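Long-range contact in Roadblock/LAMTOR2 domain-containing protein (Streptomyces avermitilis, PDB 3LEQ), which is of unknown function but folds as a Roadblock/LC7 domain, a family whose members often act as small regulatory partners of GTPases or motor complexes: residues L8-V13 and K34-L39. Sequence-based numbering, arbitrary orientation. Where two conformers were deposited one is given.
Sequences LLTGLV and KSTGFL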
# COMPACT_ATOMS: atom_id res chain seq x y z
N LEU A 8 2.13 -9.72 7.17
CA LEU A 8 1.76 -8.40 7.69
C LEU A 8 0.83 -7.62 6.76
O LEU A 8 -0.18 -7.06 7.22
CB LEU A 8 3.00 -7.56 8.03
CG LEU A 8 3.68 -7.82 9.38
CD1 LEU A 8 4.83 -6.86 9.55
CD2 LEU A 8 2.68 -7.69 10.56
N LEU A 9 1.19 -7.57 5.47
CA LEU A 9 0.39 -6.88 4.45
C LEU A 9 -0.96 -7.56 4.28
O LEU A 9 -1.99 -6.89 4.17
CB LEU A 9 1.13 -6.83 3.11
CG LEU A 9 2.41 -6.00 3.02
CD1 LEU A 9 3.02 -6.15 1.65
CD2 LEU A 9 2.11 -4.53 3.30
N THR A 10 -0.96 -8.89 4.23
CA THR A 10 -2.21 -9.65 4.08
C THR A 10 -3.09 -9.42 5.32
O THR A 10 -4.31 -9.27 5.21
CB THR A 10 -1.94 -11.15 3.83
OG1 THR A 10 -0.98 -11.28 2.78
CG2 THR A 10 -3.23 -11.92 3.45
N GLY A 11 -2.44 -9.34 6.47
CA GLY A 11 -3.09 -9.08 7.76
C GLY A 11 -3.77 -7.72 7.79
O GLY A 11 -4.91 -7.61 8.23
N LEU A 12 -3.07 -6.69 7.31
CA LEU A 12 -3.67 -5.36 7.16
C LEU A 12 -4.95 -5.42 6.31
O LEU A 12 -5.98 -4.89 6.69
CB LEU A 12 -2.68 -4.38 6.53
CG LEU A 12 -3.22 -2.99 6.19
CD1 LEU A 12 -3.40 -2.17 7.46
CD2 LEU A 12 -2.30 -2.27 5.20
N VAL A 13 -4.85 -6.07 5.15
CA VAL A 13 -5.99 -6.15 4.23
C VAL A 13 -7.17 -6.91 4.87
O VAL A 13 -8.34 -6.52 4.72
CB VAL A 13 -5.59 -6.82 2.89
CG1 VAL A 13 -6.83 -7.20 2.05
CG2 VAL A 13 -4.66 -5.92 2.10
N LYS A 34 3.64 -8.12 -1.29
CA LYS A 34 2.24 -7.76 -1.57
C LYS A 34 1.27 -8.59 -0.73
O LYS A 34 1.62 -9.69 -0.29
CB LYS A 34 1.91 -7.92 -3.07
CG LYS A 34 1.98 -9.36 -3.56
CD LYS A 34 1.84 -9.47 -5.06
CE LYS A 34 2.14 -10.90 -5.53
NZ LYS A 34 1.00 -11.83 -5.23
N SER A 35 0.07 -8.07 -0.49
CA SER A 35 -0.99 -8.88 0.13
C SER A 35 -1.32 -10.08 -0.78
O SER A 35 -1.40 -9.94 -2.00
CB SER A 35 -2.23 -8.04 0.44
OG SER A 35 -2.54 -7.12 -0.59
N THR A 36 -1.51 -11.25 -0.17
CA THR A 36 -1.48 -12.52 -0.92
C THR A 36 -2.63 -12.77 -1.93
O THR A 36 -2.48 -13.65 -2.89
CB THR A 36 -1.27 -13.75 0.02
OG1 THR A 36 -2.45 -13.98 0.82
CG2 THR A 36 -0.07 -13.54 0.93
N GLY A 37 -3.76 -12.01 -1.73
CA GLY A 37 -4.87 -12.08 -2.70
C GLY A 37 -4.83 -10.99 -3.78
O GLY A 37 -5.85 -10.74 -4.44
N PHE A 38 -3.65 -10.38 -3.95
CA PHE A 38 -3.42 -9.31 -4.93
C PHE A 38 -2.56 -9.88 -6.05
O PHE A 38 -1.35 -10.04 -5.87
CB PHE A 38 -2.69 -8.15 -4.22
CG PHE A 38 -2.76 -6.80 -4.91
CD1 PHE A 38 -1.79 -5.84 -4.64
CD2 PHE A 38 -3.78 -6.47 -5.79
CE1 PHE A 38 -1.83 -4.57 -5.24
CE2 PHE A 38 -3.83 -5.21 -6.39
CZ PHE A 38 -2.84 -4.26 -6.12
N LEU A 39 -3.17 -10.20 -7.20
CA LEU A 39 -2.46 -10.80 -8.34
C LEU A 39 -1.27 -9.96 -8.81
O LEU A 39 -1.28 -8.74 -8.70
CB LEU A 39 -3.41 -11.01 -9.51
CG LEU A 39 -4.42 -12.16 -9.43
CD1 LEU A 39 -5.44 -12.01 -10.54
CD2 LEU A 39 -3.72 -13.50 -9.51
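T10 reaches from the helix to the backbone of T36 and makes the one hydrogen bond between the two segments. T36 N donates to T10 OG1 over 3.0 Å, with an N-H...O angle of 150°. T10 OG1 stands anti to its own carbonyl carbon, beside the backbone N (chi1 -50°). From there it also bonds D6 O, one turn earlier in the helix, so two bonds grip this hydroxyl and fix its rotation. The T10 and T36 side chains cross at about a right angle. T36 CG2 comes close to T10 OG1, at 3.1 Å, while T10 CG2 lies 3.4 Å from T36 OG1. An alanine in place of T10 would probably leave T36 N without its helix partner and open a gap beside the T36 methyl.

S35 meets the helix about one turn further on, at V13. Its CB lies 3.6 Å from V13 CG2, and S35 OG is equally near this methyl. That hydroxyl sits between the backbone N and the carbonyl carbon (chi1 41°) and bonds A22 N. L9 CD1, in the conformer given, packs against the K34 backbone at N and CA in van der Waals contact, at the end of the strand.

On the loop side, S35 to F38 form a type I beta turn, closed by F38 N to S35 O. K34 NZ donates to F38 O at 3.0 Å and ties strand end to turn exit.

The contact joins helix 4-15 to the connection between edge strand 31-34 and helix 40-55. L9 also packs on A22 and V24 of strand 19-26 and on L112 of helix 102-115. F38 stacks on H21 and touches A43 and L46 of helix 40-55.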